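Local coordinates for protein RNA polymerase sigma factor SIGMA-28 (FliA) (Aquifex aeolicus, PDB 1RP3) that probably directs RNA polymerase to flagellar promoters as a sigma factor, and is held in an inactive conformation by the bound anti-sigma factor FlgM, at residues Y21-V25 with G49-L53; L24-I28 with I72-K77; L132-L136 with V217-S221. One frame throughout, in Å; residues are numbered along the deposited sequence.

All three contacts are buried helix-to-helix packings, but they lie in two places. Contacts 1 and 2 share helix 7-33 and meet each other, with centres 5 Å apart. Together they join helices 7-33, 42-58 and 66-85 within sigma region 2. Contact 3 lies on the opposite side of the chain's centre, about 27 Å from contact 2 between centres, and joins region 3 to region 4. Contact 1 is wholly apolar and all its touching residues are buried. Contact 2 has an apolar middle and a lysine side next to FlgM. Contact 3 mixes leucine, valine and phenylalanine with two serines, and FlgM does not touch its two segments.

Contact 1: Y21-V25 with G49-L53; sequences YLPLV and GVIGL
Tyr21 meets Leu53 through its CB, which lies 3.7 Å from Leu53 CD1. The ring takes little part. With CG anti to the carbonyl carbon (chi1 -68°), the far part of the side chain heads away from 49-53. Tyr21 also touches Glu69 of helix 66-85. Leu53 CD1 approaches the ring only obliquely. Leu22 reaches across with one methyl. Its CD1 is 3.7 Å from Val50 CG2 and 4.0 Å from Leu53 CD2, so it sits between the two side chains. It runs at about a right angle to Leu53. The anti-sigma factor also packs on Leu22 and Val50: Leu22 meets Ile11 of FlgM and Val50 meets Leu39 of FlgM.

The segments belong to helices 7-33 and 42-58, two members of the helical bundle of sigma-70 region 2. They run roughly antiparallel, with 139° between the segment directions and 9.8 Å between the axes. Helix 7-33 is kinked here. Pro23 has no N-H to give to the preceding turn, and Tyr21 O is reached from Val25 N and, weakly, from Leu24 N.

Val25 stands where the backbones are closest, its CA 5.8 Å from Gly49 CA. Its two methyls divide the work. CG1 lies against the bare backbone of Gly49, 3.8 Å from Gly49 C, and more loosely beside Val50 CG2. CG2 faces the other way along the helix and meets Leu53 CD2 at 3.8 Å. A beta carbon on Gly49 would point at Val25 and run into CG1, so the missing side chain is what admits the valine. Leu53 enters with CG anti to the backbone N (chi1 165°). Its CD2 touches both Val25 and Leu22, while CD1 turns to Tyr21.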
loop_
_atom_site.group_PDB
_atom_site.type_symbol
_atom_site.label_atom_id
_atom_site.label_comp_id
_atom_site.label_asym_id
_atom_site.label_seq_id
_atom_site.Cartn_x
_atom_site.Cartn_y
_atom_site.Cartn_z
ATOM N N TYR A 21 -8.563 -3.874 -16.311
ATOM C CA TYR A 21 -7.786 -3.693 -15.096
ATOM C C TYR A 21 -8.113 -2.515 -14.174
ATOM O O TYR A 21 -7.472 -2.341 -13.136
ATOM C CB TYR A 21 -6.302 -3.745 -15.435
ATOM C CG TYR A 21 -5.875 -5.123 -15.875
ATOM C CD1 TYR A 21 -5.768 -6.158 -14.947
ATOM C CD2 TYR A 21 -5.617 -5.408 -17.219
ATOM C CE1 TYR A 21 -5.420 -7.447 -15.343
ATOM C CE2 TYR A 21 -5.264 -6.690 -17.631
ATOM C CZ TYR A 21 -5.168 -7.709 -16.684
ATOM O OH TYR A 21 -4.805 -8.981 -17.073
ATOM N N LEU A 22 -9.099 -1.701 -14.537
ATOM C CA LEU A 22 -9.501 -0.595 -13.667
ATOM C C LEU A 22 -9.856 -1.096 -12.224
ATOM O O LEU A 22 -9.574 -0.419 -11.238
ATOM C CB LEU A 22 -10.678 0.175 -14.278
ATOM C CG LEU A 22 -10.483 1.444 -15.127
ATOM C CD1 LEU A 22 -9.190 2.155 -14.792
ATOM C CD2 LEU A 22 -10.508 1.098 -16.577
ATOM N N PRO A 23 -10.516 -2.265 -12.091
ATOM C CA PRO A 23 -10.843 -2.750 -10.740
ATOM C C PRO A 23 -9.575 -3.007 -9.940
ATOM O O PRO A 23 -9.562 -2.859 -8.716
ATOM C CB PRO A 23 -11.574 -4.064 -11.014
ATOM C CG PRO A 23 -12.240 -3.798 -12.309
ATOM C CD PRO A 23 -11.168 -3.107 -13.109
ATOM N N LEU A 24 -8.513 -3.398 -10.643
ATOM C CA LEU A 24 -7.227 -3.651 -10.017
ATOM C C LEU A 24 -6.649 -2.342 -9.452
ATOM O O LEU A 24 -6.138 -2.322 -8.332
ATOM C CB LEU A 24 -6.263 -4.312 -11.005
ATOM C CG LEU A 24 -4.896 -4.681 -10.434
ATOM C CD1 LEU A 24 -5.043 -5.536 -9.169
ATOM C CD2 LEU A 24 -4.090 -5.413 -11.490
ATOM N N VAL A 25 -6.768 -1.246 -10.196
ATOM C CA VAL A 25 -6.278 0.036 -9.707
ATOM C C VAL A 25 -7.031 0.454 -8.431
ATOM O O VAL A 25 -6.445 1.028 -7.505
ATOM C CB VAL A 25 -6.457 1.150 -10.751
ATOM C CG1 VAL A 25 -5.964 2.474 -10.183
ATOM C CG2 VAL A 25 -5.709 0.807 -12.050
ATOM N N GLY A 49 -2.689 5.940 -10.595
ATOM C CA GLY A 49 -2.722 4.512 -10.828
ATOM C C GLY A 49 -3.205 4.164 -12.223
ATOM O O GLY A 49 -2.762 3.169 -12.794
ATOM N N VAL A 50 -4.109 4.972 -12.773
ATOM C CA VAL A 50 -4.634 4.737 -14.111
ATOM C C VAL A 50 -3.578 5.120 -15.128
ATOM O O VAL A 50 -3.420 4.436 -16.135
ATOM C CB VAL A 50 -5.968 5.510 -14.350
ATOM C CG1 VAL A 50 -6.357 5.502 -15.826
ATOM C CG2 VAL A 50 -7.072 4.865 -13.543
ATOM N N ILE A 51 -2.854 6.211 -14.874
ATOM C CA ILE A 51 -1.796 6.618 -15.791
ATOM C C ILE A 51 -0.792 5.457 -15.860
ATOM O O ILE A 51 -0.413 5.024 -16.953
ATOM C CB ILE A 51 -1.081 7.899 -15.333
ATOM C CG1 ILE A 51 -2.071 9.055 -15.243
ATOM C CG2 ILE A 51 0.068 8.236 -16.300
ATOM C CD1 ILE A 51 -2.666 9.413 -16.580
ATOM N N GLY A 52 -0.443 4.913 -14.693
ATOM C CA GLY A 52 0.473 3.792 -14.631
ATOM C C GLY A 52 -0.044 2.599 -15.421
ATOM O O GLY A 52 0.699 1.960 -16.158
ATOM N N LEU A 53 -1.342 2.337 -15.306
ATOM C CA LEU A 53 -1.984 1.237 -16.008
ATOM C C LEU A 53 -1.907 1.377 -17.532
ATOM O O LEU A 53 -1.566 0.428 -18.232
ATOM C CB LEU A 53 -3.441 1.128 -15.566
ATOM C CG LEU A 53 -4.381 0.286 -16.432
ATOM C CD1 LEU A 53 -3.907 -1.160 -16.538
ATOM C CD2 LEU A 53 -5.791 0.349 -15.852
#

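Contact 2: L24-I28 with I72-K77; sequences LVKAI and IKLRIK
Lys77 NZ is gripped by two groups of FlgM, while the carbon chain behind it packs on Ile28. NZ makes a salt bridge with Thr88 OXT of FlgM and a hydrogen bond with Phe86 O of FlgM. The chain leading to it is extended, and its CG lies 3.7 Å from Ile28 CG2. Lys73 NZ has only a long, weak ion pairing with Thr88 OXT of FlgM. Across the sigma factor itself the two lysines offer only their carbon chains. Ile28 runs at about a right angle to Lys77.

Its other branch ends at CD1, which touches Lys73 CG at 3.6 Å and Ile76 CG2 at 3.8 Å. CG1 of Ile28 is anti to the carbonyl carbon (chi1 -68°), and CD1 continues in an extended line (chi2 167°) toward these two atoms. Ile76 is the main partner from the other helix. While its CG2 faces Ile28, its CD1 reaches Val25 CG2 at 3.7 Å and Leu24 CG at 4.2 Å. Leu24 CD2 also lies 4.2 Å from Lys73 CB.

The two segments, on helices 7-33 and 66-85 of the region 2 bundle, cross at -51° with axes 10.3 Å apart. Helix 42-58 closes the bundle on another side, where Leu53 packs on Ile72.

No hydrogen bond crosses between the segments, so shape and burial hold them together. The charge of Lys77 is spent instead on the C-terminal end of FlgM, which it probably helps to fix beside this pair of helices. Lys73 may add a weak, longer-range attraction.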
loop_
_atom_site.group_PDB
_atom_site.type_symbol
_atom_site.label_atom_id
_atom_site.label_comp_id
_atom_site.label_asym_id
_atom_site.label_seq_id
_atom_site.Cartn_x
_atom_site.Cartn_y
_atom_site.Cartn_z
ATOM N N LEU A 24 -8.513 -3.398 -10.643
ATOM C CA LEU A 24 -7.227 -3.651 -10.017
ATOM C C LEU A 24 -6.649 -2.342 -9.452
ATOM O O LEU A 24 -6.138 -2.322 -8.332
ATOM C CB LEU A 24 -6.263 -4.312 -11.005
ATOM C CG LEU A 24 -4.896 -4.681 -10.434
ATOM C CD1 LEU A 24 -5.043 -5.536 -9.169
ATOM C CD2 LEU A 24 -4.090 -5.413 -11.490
ATOM N N VAL A 25 -6.768 -1.246 -10.196
ATOM C CA VAL A 25 -6.278 0.036 -9.707
ATOM C C VAL A 25 -7.031 0.454 -8.431
ATOM O O VAL A 25 -6.445 1.028 -7.505
ATOM C CB VAL A 25 -6.457 1.150 -10.751
ATOM C CG1 VAL A 25 -5.964 2.474 -10.183
ATOM C CG2 VAL A 25 -5.709 0.807 -12.050
ATOM N N LYS A 26 -8.327 0.154 -8.387
ATOM C CA LYS A 26 -9.170 0.500 -7.249
ATOM C C LYS A 26 -8.680 -0.291 -6.048
ATOM O O LYS A 26 -8.406 0.275 -4.990
ATOM C CB LYS A 26 -10.625 0.117 -7.549
ATOM C CG LYS A 26 -11.714 0.910 -6.838
ATOM C CD LYS A 26 -11.442 1.142 -5.381
ATOM C CE LYS A 26 -12.727 1.267 -4.576
ATOM N NZ LYS A 26 -13.434 -0.050 -4.404
ATOM N N ALA A 27 -8.541 -1.600 -6.231
ATOM C CA ALA A 27 -8.104 -2.490 -5.169
ATOM C C ALA A 27 -6.761 -2.084 -4.556
ATOM O O ALA A 27 -6.608 -2.036 -3.333
ATOM C CB ALA A 27 -8.048 -3.884 -5.688
ATOM N N ILE A 28 -5.828 -1.697 -5.422
ATOM C CA ILE A 28 -4.494 -1.290 -5.005
ATOM C C ILE A 28 -4.528 0.042 -4.261
ATOM O O ILE A 28 -3.879 0.191 -3.230
ATOM C CB ILE A 28 -3.523 -1.247 -6.229
ATOM C CG1 ILE A 28 -3.303 -2.679 -6.730
ATOM C CG2 ILE A 28 -2.187 -0.623 -5.841
ATOM C CD1 ILE A 28 -2.643 -2.785 -8.106
ATOM N N ILE A 72 1.339 -5.370 -14.877
ATOM C CA ILE A 72 0.356 -4.287 -14.766
ATOM C C ILE A 72 0.303 -3.845 -13.304
ATOM O O ILE A 72 0.404 -2.662 -12.991
ATOM C CB ILE A 72 -1.096 -4.752 -15.146
ATOM C CG1 ILE A 72 -1.177 -5.338 -16.562
ATOM C CG2 ILE A 72 -2.074 -3.612 -14.946
ATOM C CD1 ILE A 72 -0.745 -4.432 -17.630
ATOM N N LYS A 73 0.169 -4.823 -12.414
ATOM C CA LYS A 73 0.084 -4.552 -10.987
ATOM C C LYS A 73 1.304 -3.805 -10.486
ATOM O O LYS A 73 1.197 -2.855 -9.714
ATOM C CB LYS A 73 -0.079 -5.848 -10.196
ATOM C CG LYS A 73 -0.434 -5.604 -8.745
ATOM C CD LYS A 73 0.156 -6.654 -7.820
ATOM C CE LYS A 73 -0.411 -8.039 -8.079
ATOM N NZ LYS A 73 0.284 -9.057 -7.236
ATOM N N LEU A 74 2.461 -4.199 -10.986
ATOM C CA LEU A 74 3.705 -3.583 -10.583
ATOM C C LEU A 74 3.795 -2.117 -11.018
ATOM O O LEU A 74 4.219 -1.256 -10.233
ATOM C CB LEU A 74 4.861 -4.396 -11.151
ATOM C CG LEU A 74 6.274 -3.932 -10.833
ATOM C CD1 LEU A 74 6.511 -3.959 -9.318
ATOM C CD2 LEU A 74 7.245 -4.842 -11.556
ATOM N N ARG A 75 3.394 -1.826 -12.254
ATOM C CA ARG A 75 3.435 -0.451 -12.753
ATOM C C ARG A 75 2.438 0.465 -12.047
ATOM O O ARG A 75 2.723 1.640 -11.821
ATOM C CB ARG A 75 3.217 -0.408 -14.267
ATOM C CG ARG A 75 4.282 -1.153 -15.085
ATOM C CD ARG A 75 5.635 -0.472 -15.000
ATOM N NE ARG A 75 5.567 0.959 -15.305
ATOM C CZ ARG A 75 5.613 1.481 -16.534
ATOM N NH1 ARG A 75 5.729 0.698 -17.607
ATOM N NH2 ARG A 75 5.524 2.797 -16.697
ATOM N N ILE A 76 1.278 -0.080 -11.683
ATOM C CA ILE A 76 0.241 0.680 -10.990
ATOM C C ILE A 76 0.773 1.118 -9.627
ATOM O O ILE A 76 0.706 2.298 -9.292
ATOM C CB ILE A 76 -1.057 -0.165 -10.810
ATOM C CG1 ILE A 76 -1.723 -0.399 -12.164
ATOM C CG2 ILE A 76 -2.023 0.507 -9.830
ATOM C CD1 ILE A 76 -2.820 -1.451 -12.113
ATOM N N LYS A 77 1.313 0.167 -8.861
ATOM C CA LYS A 77 1.878 0.464 -7.537
ATOM C C LYS A 77 3.010 1.478 -7.686
ATOM O O LYS A 77 3.073 2.464 -6.952
ATOM C CB LYS A 77 2.398 -0.814 -6.860
ATOM C CG LYS A 77 1.296 -1.815 -6.517
ATOM C CD LYS A 77 1.776 -2.983 -5.666
ATOM C CE LYS A 77 0.595 -3.871 -5.244
ATOM N NZ LYS A 77 0.949 -4.904 -4.219
#

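Contact 3: L132-L136 with V217-S221; sequences LFKTL and VSRVS
Phe133 and Val217 make the closest apolar pair, crossing at about a right angle. Phe133 CE1 lies 3.7 Å from Val217 CB, an oblique approach. Leu136 has the largest area buried in the contact, though its CD1 is a looser neighbour of Val217 CG1.

Leucine methyls also meet serine oxygens. Leu136 CD1 is 3.7 Å and Leu132 CD2 3.8 Å from Ser218 OG, whose hydrogen bond goes to Asp118. Leu136 CB lies 3.9 Å from Ser221 OG. The latter oxygen, anti to the carbonyl carbon (chi1 -69°), turns back along its own helix.

There it adds a second hydrogen bond to Val217 O, which already accepts from Ser221 N. Ser221 OG is 3.0 Å from Val217 O and sits 41° out of the carbonyl plane. An alanine here has no hydroxyl, which would probably leave Val217 O with the backbone N-H alone and open a gap beside Leu136 CB.

The segments are nearly parallel, 5° apart. Helix 217-236 follows 206-212 in region 4, probably as the recognition helix of a helix-turn-helix. The start of helix 217-236 is packed on region 3, consistent with the inactive conformation. Because the serine hydroxyls are bonded, they can lie against leucines in a buried joint.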
loop_
_atom_site.group_PDB
_atom_site.type_symbol
_atom_site.label_atom_id
_atom_site.label_comp_id
_atom_site.label_asym_id
_atom_site.label_seq_id
_atom_site.Cartn_x
_atom_site.Cartn_y
_atom_site.Cartn_z
ATOM N N LEU A 132 -3.106 14.014 15.706
ATOM C CA LEU A 132 -2.148 12.986 16.095
ATOM C C LEU A 132 -2.209 11.808 15.126
ATOM O O LEU A 132 -1.184 11.366 14.612
ATOM C CB LEU A 132 -2.440 12.501 17.518
ATOM C CG LEU A 132 -1.598 11.340 18.058
ATOM C CD1 LEU A 132 -0.128 11.735 18.118
ATOM C CD2 LEU A 132 -2.109 10.920 19.428
ATOM N N PHE A 133 -3.415 11.309 14.876
ATOM C CA PHE A 133 -3.601 10.182 13.971
ATOM C C PHE A 133 -3.033 10.472 12.583
ATOM O O PHE A 133 -2.468 9.583 11.943
ATOM C CB PHE A 133 -5.081 9.798 13.881
ATOM C CG PHE A 133 -5.636 9.212 15.152
ATOM C CD1 PHE A 133 -4.803 8.538 16.047
ATOM C CD2 PHE A 133 -6.987 9.334 15.455
ATOM C CE1 PHE A 133 -5.306 7.992 17.224
ATOM C CE2 PHE A 133 -7.504 8.793 16.629
ATOM C CZ PHE A 133 -6.662 8.118 17.517
ATOM N N LYS A 134 -3.156 11.720 12.138
ATOM C CA LYS A 134 -2.619 12.115 10.844
ATOM C C LYS A 134 -1.098 12.010 10.897
ATOM O O LYS A 134 -0.480 11.346 10.058
ATOM C CB LYS A 134 -3.032 13.554 10.503
ATOM N N THR A 135 -0.514 12.633 11.918
ATOM C CA THR A 135 0.932 12.641 12.101
ATOM C C THR A 135 1.550 11.244 12.174
ATOM O O THR A 135 2.566 10.980 11.524
ATOM C CB THR A 135 1.332 13.495 13.312
ATOM O OG1 THR A 135 0.777 14.802 13.144
ATOM C CG2 THR A 135 2.852 13.624 13.402
ATOM N N LEU A 136 0.919 10.356 12.942
ATOM C CA LEU A 136 1.372 8.972 13.059
ATOM C C LEU A 136 1.273 8.263 11.696
ATOM O O LEU A 136 2.089 7.402 11.384
ATOM C CB LEU A 136 0.539 8.223 14.104
ATOM C CG LEU A 136 0.753 8.666 15.558
ATOM C CD1 LEU A 136 -0.239 7.986 16.467
ATOM C CD2 LEU A 136 2.170 8.354 16.000
ATOM N N VAL A 217 -3.286 3.596 19.555
ATOM C CA VAL A 217 -2.869 3.677 18.162
ATOM C C VAL A 217 -1.409 4.122 18.140
ATOM O O VAL A 217 -0.625 3.645 17.327
ATOM C CB VAL A 217 -3.752 4.658 17.353
ATOM C CG1 VAL A 217 -3.227 4.802 15.913
ATOM C CG2 VAL A 217 -5.193 4.156 17.342
ATOM N N SER A 218 -1.041 5.004 19.063
ATOM C CA SER A 218 0.339 5.472 19.166
ATOM C C SER A 218 1.306 4.307 19.392
ATOM O O SER A 218 2.395 4.271 18.818
ATOM C CB SER A 218 0.471 6.469 20.305
ATOM O OG SER A 218 -0.438 7.534 20.112
ATOM N N ARG A 219 0.889 3.349 20.217
ATOM C CA ARG A 219 1.705 2.179 20.507
ATOM C C ARG A 219 1.850 1.273 19.282
ATOM O O ARG A 219 2.953 0.809 18.976
ATOM C CB ARG A 219 1.110 1.391 21.676
ATOM C CG ARG A 219 1.784 0.053 21.960
ATOM C CD ARG A 219 3.269 0.216 22.235
ATOM N NE ARG A 219 3.893 -1.076 22.497
ATOM C CZ ARG A 219 5.154 -1.241 22.887
ATOM N NH1 ARG A 219 5.946 -0.187 23.065
ATOM N NH2 ARG A 219 5.619 -2.467 23.100
ATOM N N VAL A 220 0.739 1.002 18.599
ATOM C CA VAL A 220 0.784 0.152 17.418
ATOM C C VAL A 220 1.640 0.807 16.340
ATOM O O VAL A 220 2.398 0.138 15.645
ATOM C CB VAL A 220 -0.627 -0.166 16.877
ATOM C CG1 VAL A 220 -0.537 -0.873 15.525
ATOM C CG2 VAL A 220 -1.357 -1.056 17.849
ATOM N N SER A 221 1.596 2.134 16.293
ATOM C CA SER A 221 2.369 2.898 15.325
ATOM C C SER A 221 3.875 2.851 15.548
ATOM O O SER A 221 4.629 2.711 14.581
ATOM C CB SER A 221 1.875 4.341 15.258
ATOM O OG SER A 221 0.586 4.365 14.664
#